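Local atomic coordinates of putative oxidoreductase (Klebsiella pneumoniae subsp. pneumoniae MGH 78578, PDB entry 3E82), a protein that probably acts as a nucleotide-dependent oxidoreductase of the Gfo/Idh/MocA family, although its substrate and exact reaction are not established. Residues I111-A114 with E115-R119; R137-I140 with E141-T144. All coordinates share one frame; numbering follows the deposited sequence.

Contact 1: residues I111-A114 with E115-R119; sequences IALA and EEKQR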
loop_
_atom_site.group_PDB
_atom_site.type_symbol
_atom_site.label_atom_id
_atom_site.label_comp_id
_atom_site.label_asym_id
_atom_site.label_seq_id
_atom_site.Cartn_x
_atom_site.Cartn_y
_atom_site.Cartn_z
ATOM N N ILE B 111 24.872 7.369 -22.677
ATOM C CA ILE B 111 25.760 6.499 -21.916
ATOM C C ILE B 111 26.918 6.043 -22.814
ATOM O O ILE B 111 28.087 6.134 -22.427
ATOM C CB ILE B 111 24.986 5.274 -21.362
ATOM C CG1 ILE B 111 23.972 5.745 -20.305
ATOM C CG2 ILE B 111 25.958 4.264 -20.738
ATOM C CD1 ILE B 111 23.080 4.641 -19.749
ATOM N N ALA B 112 26.587 5.580 -24.016
ATOM C CA ALA B 112 27.589 5.121 -24.973
ATOM C C ALA B 112 28.534 6.254 -25.359
ATOM O O ALA B 112 29.744 6.055 -25.467
ATOM C CB ALA B 112 26.906 4.574 -26.217
ATOM N N LEU B 113 27.974 7.444 -25.562
ATOM C CA LEU B 113 28.764 8.606 -25.945
ATOM C C LEU B 113 29.770 9.001 -24.870
ATOM O O LEU B 113 30.941 9.245 -25.169
ATOM C CB LEU B 113 27.842 9.790 -26.261
ATOM C CG LEU B 113 28.510 11.078 -26.770
ATOM C CD1 LEU B 113 29.279 10.787 -28.063
ATOM C CD2 LEU B 113 27.452 12.144 -27.010
ATOM N N ALA B 114 29.323 9.067 -23.619
ATOM C CA ALA B 114 30.214 9.445 -22.526
ATOM C C ALA B 114 31.366 8.450 -22.429
ATOM O O ALA B 114 32.501 8.826 -22.142
ATOM C CB ALA B 114 29.441 9.494 -21.200
ATOM N N GLU B 115 31.074 7.176 -22.666
ATOM C CA GLU B 115 32.113 6.159 -22.600
ATOM C C GLU B 115 33.066 6.306 -23.779
ATOM O O GLU B 115 34.269 6.111 -23.637
ATOM C CB GLU B 115 31.486 4.765 -22.566
ATOM C CG GLU B 115 30.524 4.602 -21.391
ATOM C CD GLU B 115 30.088 3.171 -21.158
ATOM O OE1 GLU B 115 29.998 2.407 -22.143
ATOM O OE2 GLU B 115 29.818 2.815 -19.987
ATOM N N GLU B 116 32.532 6.664 -24.941
ATOM C CA GLU B 116 33.376 6.852 -26.115
ATOM C C GLU B 116 34.281 8.065 -25.914
ATOM O O GLU B 116 35.465 8.028 -26.238
ATOM C CB GLU B 116 32.514 7.042 -27.363
ATOM C CG GLU B 116 33.248 7.662 -28.549
ATOM C CD GLU B 116 32.392 7.709 -29.807
ATOM O OE1 GLU B 116 31.226 8.159 -29.729
ATOM O OE2 GLU B 116 32.890 7.299 -30.878
ATOM N N LYS B 117 33.719 9.135 -25.366
ATOM C CA LYS B 117 34.478 10.358 -25.133
ATOM C C LYS B 117 35.262 10.314 -23.825
ATOM O O LYS B 117 35.929 11.282 -23.456
ATOM C CB LYS B 117 33.538 11.568 -25.144
ATOM C CG LYS B 117 32.760 11.723 -26.448
ATOM C CD LYS B 117 33.695 11.830 -27.655
ATOM C CE LYS B 117 32.911 11.792 -28.965
ATOM N NZ LYS B 117 33.804 11.768 -30.174
ATOM N N GLN B 118 35.175 9.188 -23.124
ATOM C CA GLN B 118 35.889 9.016 -21.866
ATOM C C GLN B 118 35.641 10.158 -20.890
ATOM O O GLN B 118 36.575 10.679 -20.276
ATOM C CB GLN B 118 37.400 8.883 -22.124
ATOM C CG GLN B 118 37.793 7.619 -22.872
ATOM C CD GLN B 118 39.264 7.597 -23.285
ATOM O OE1 GLN B 118 40.167 7.588 -22.440
ATOM N NE2 GLN B 118 39.509 7.587 -24.596
ATOM N N ARG B 119 34.379 10.547 -20.747
ATOM C CA ARG B 119 34.017 11.609 -19.822
ATOM C C ARG B 119 32.960 11.095 -18.843
ATOM O O ARG B 119 32.192 10.193 -19.175
ATOM C CB ARG B 119 33.482 12.818 -20.599
ATOM C CG ARG B 119 34.568 13.628 -21.318
ATOM C CD ARG B 119 35.397 14.422 -20.329
ATOM N NE ARG B 119 36.631 14.935 -20.911
ATOM C CZ ARG B 119 37.622 15.466 -20.196
ATOM N NH1 ARG B 119 37.512 15.558 -18.872
ATOM N NH2 ARG B 119 38.738 15.877 -20.795
#

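Contact 2: residues R137-I140 with E141-T144; sequences RQVI and EQGT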
loop_
_atom_site.group_PDB
_atom_site.type_symbol
_atom_site.label_atom_id
_atom_site.label_comp_id
_atom_site.label_asym_id
_atom_site.label_seq_id
_atom_site.Cartn_x
_atom_site.Cartn_y
_atom_site.Cartn_z
ATOM N N ARG B 137 17.869 2.956 5.936
ATOM C CA ARG B 137 18.919 2.081 5.432
ATOM C C ARG B 137 19.744 1.557 6.603
ATOM O O ARG B 137 20.114 0.387 6.642
ATOM C CB ARG B 137 19.833 2.837 4.463
ATOM C CG ARG B 137 20.863 1.950 3.764
ATOM C CD ARG B 137 21.841 2.779 2.928
ATOM N NE ARG B 137 22.863 1.949 2.287
ATOM C CZ ARG B 137 22.752 1.409 1.075
ATOM N NH1 ARG B 137 21.660 1.610 0.347
ATOM N NH2 ARG B 137 23.731 0.650 0.593
ATOM N N GLN B 138 20.021 2.443 7.554
ATOM C CA GLN B 138 20.806 2.095 8.728
ATOM C C GLN B 138 20.141 0.995 9.548
ATOM O O GLN B 138 20.789 0.034 9.940
ATOM C CB GLN B 138 21.010 3.337 9.598
ATOM C CG GLN B 138 21.723 3.066 10.908
ATOM C CD GLN B 138 21.791 4.299 11.799
ATOM O OE1 GLN B 138 20.760 4.885 12.163
ATOM N NE2 GLN B 138 23.004 4.700 12.156
ATOM N N VAL B 139 18.847 1.136 9.806
ATOM C CA VAL B 139 18.135 0.124 10.586
ATOM C C VAL B 139 18.132 -1.222 9.859
ATOM O O VAL B 139 18.374 -2.262 10.473
ATOM C CB VAL B 139 16.682 0.556 10.879
ATOM C CG1 VAL B 139 15.955 -0.554 11.637
ATOM C CG2 VAL B 139 16.683 1.850 11.702
ATOM N N ILE B 140 17.874 -1.203 8.554
ATOM C CA ILE B 140 17.866 -2.437 7.775
ATOM C C ILE B 140 19.229 -3.132 7.814
ATOM O O ILE B 140 19.321 -4.331 8.099
ATOM C CB ILE B 140 17.515 -2.177 6.288
ATOM C CG1 ILE B 140 16.079 -1.645 6.174
ATOM C CG2 ILE B 140 17.699 -3.470 5.475
ATOM C CD1 ILE B 140 15.666 -1.244 4.758
ATOM N N GLU B 141 20.282 -2.377 7.513
ATOM C CA GLU B 141 21.640 -2.920 7.495
ATOM C C GLU B 141 22.134 -3.393 8.859
ATOM O O GLU B 141 22.981 -4.285 8.941
ATOM C CB GLU B 141 22.601 -1.885 6.912
ATOM C CG GLU B 141 22.606 -1.887 5.388
ATOM C CD GLU B 141 23.357 -0.711 4.792
ATOM O OE1 GLU B 141 24.325 -0.229 5.425
ATOM O OE2 GLU B 141 22.980 -0.277 3.681
ATOM N N GLN B 142 21.602 -2.786 9.917
ATOM C CA GLN B 142 21.935 -3.142 11.294
ATOM C C GLN B 142 21.474 -4.572 11.574
ATOM O O GLN B 142 21.981 -5.236 12.482
ATOM C CB GLN B 142 21.200 -2.220 12.270
ATOM C CG GLN B 142 21.969 -1.032 12.801
ATOM C CD GLN B 142 21.034 0.008 13.417
ATOM O OE1 GLN B 142 19.895 -0.301 13.805
ATOM N NE2 GLN B 142 21.512 1.243 13.516
ATOM N N GLY B 143 20.500 -5.033 10.794
ATOM C CA GLY B 143 19.956 -6.369 10.980
ATOM C C GLY B 143 18.819 -6.334 11.993
ATOM O O GLY B 143 18.241 -7.360 12.344
ATOM N N THR B 144 18.483 -5.131 12.444
ATOM C CA THR B 144 17.437 -4.933 13.435
ATOM C C THR B 144 16.060 -5.481 13.067
ATOM O O THR B 144 15.305 -5.912 13.945
ATOM C CB THR B 144 17.277 -3.439 13.756
ATOM O OG1 THR B 144 18.559 -2.884 14.067
ATOM C CG2 THR B 144 16.336 -3.242 14.944
#

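Contact 1: residues I111-A114 with E115-R119
Leu113 sends CD1 towards both Glu116 and Lys117 in a local contact, one turn wide, at the C-terminal end of helix 104-116 in the nucleotide-binding domain. Its CG is turned anti to the backbone N (chi1 -176°), which sends the branch outward from the helix on the side where Glu116 and Lys117 come past. CD1 comes 3.9 Å from CE of Lys117 and 3.7 Å from OE1 of Glu116, so an isobutyl group meets the aliphatic part of one charged chain and the carboxylate end of another. In the lysine, chi1 of -58° sets CG beside the backbone N and 3.3 Å from O of Leu113, the same oxygen that accepts the Lys117 N-H at 2.8 Å from N; beyond CG the chain bends at chi2, and it is this outer part that brings CE to the leucine methyl. On the opposite side of the helix, Glu115 runs side by side with Ile111, with its CG 3.1 Å from O of Ile111.

The helix ends in a Schellman motif. Gln118 takes a positive phi of 52°, which swings the chain out of the helical spiral and lets N of Arg119 reach back to O of Ala114 at 2.9 Å. A weak bond from Gln118 N to Glu115 O closes the smaller ring inside that one. Ala114, the buried residue here, has its CB 3.5 Å from O of Arg119, so the chain leaving the turn folds back past its methyl group. This turn belongs to the beta-alpha-beta unit made of strand 93-96, helix 104-116 and strand 121-123, and it redirects the chain towards the last of these strands. Leu113 also rests on Arg85, Leu88 and Asn89 of helix 80-89, and Lys117 touches Asn89 as well.

Contact 2: residues R137-I140 with E141-T144
Val139 and Thr144 meet at the tight side of the last turn of helix 131-142, where CG1 of Val139 lies 3.8 Å from CB of Thr144 and the two side chains cross at a slant. Val139 is buried: it packs on Leu280 and Ile282 of strand 280-284 and on Gln292 of strand 289-292, with Thr144 also touching Ile282. Ile140 carries the packing on to Val148 and Phe151 of strand 148-156, so this helix end is seated on the large mixed sheet of the C-terminal domain.

The turn itself is a Schellman motif. Gly143 has a phi of 88°, where a side chain would jam against the preceding carbonyl oxygen. Its N donates to O of Ile140 at 3.0 Å, with the donor well above the carbonyl plane, while N of Thr144 makes a long, weak bond of 3.5 Å to O of Val139.

The other side looks to solvent. Arg137 is stretched straight from CG to NE, its CG anti to the backbone N (chi1 -173°), and Glu141 one turn later sends OE2 over a face of the guanidinium, the guanidinium and carboxylate planes 86° apart. OE2 of Glu141 is 2.6 Å from NE of Arg137 and 3.3 Å from its NH2. In the backbone of the same turn, N of Glu141 bonds to O of Arg137 at 2.9 Å. NH1 of Arg137 has a second, weak partner in the hydroxyl of Tyr133, and OE1 of Gln138 accepts a hydrogen bond from Gln292.

The approach over the guanidinium face is consistent with attraction that is largely electrostatic, without a paired in-plane N-H grip; with Glu141 exposed, water would be expected to weaken that attraction.

How the contacts relate
Contact 1 closes before contact 2 opens, and strand 121-123 lies between them along the chain. Their centres are about 36 Å apart and their nearest atoms about 20 Å, so they do not touch. Residues 111-119 finish helix 104-116 beside the parallel sheet of the Rossmann domain, whereas residues 137-144 finish helix 131-142 against the mixed sheet of the C-terminal domain. Both helices stop with a Schellman turn, and each leads into a strand: 121-123, at one edge of the parallel sheet, and 148-156, well inside the mixed sheet. The same kind of helix ending thus serves two different folds, the Rossmann domain and the C-terminal alpha/beta domain.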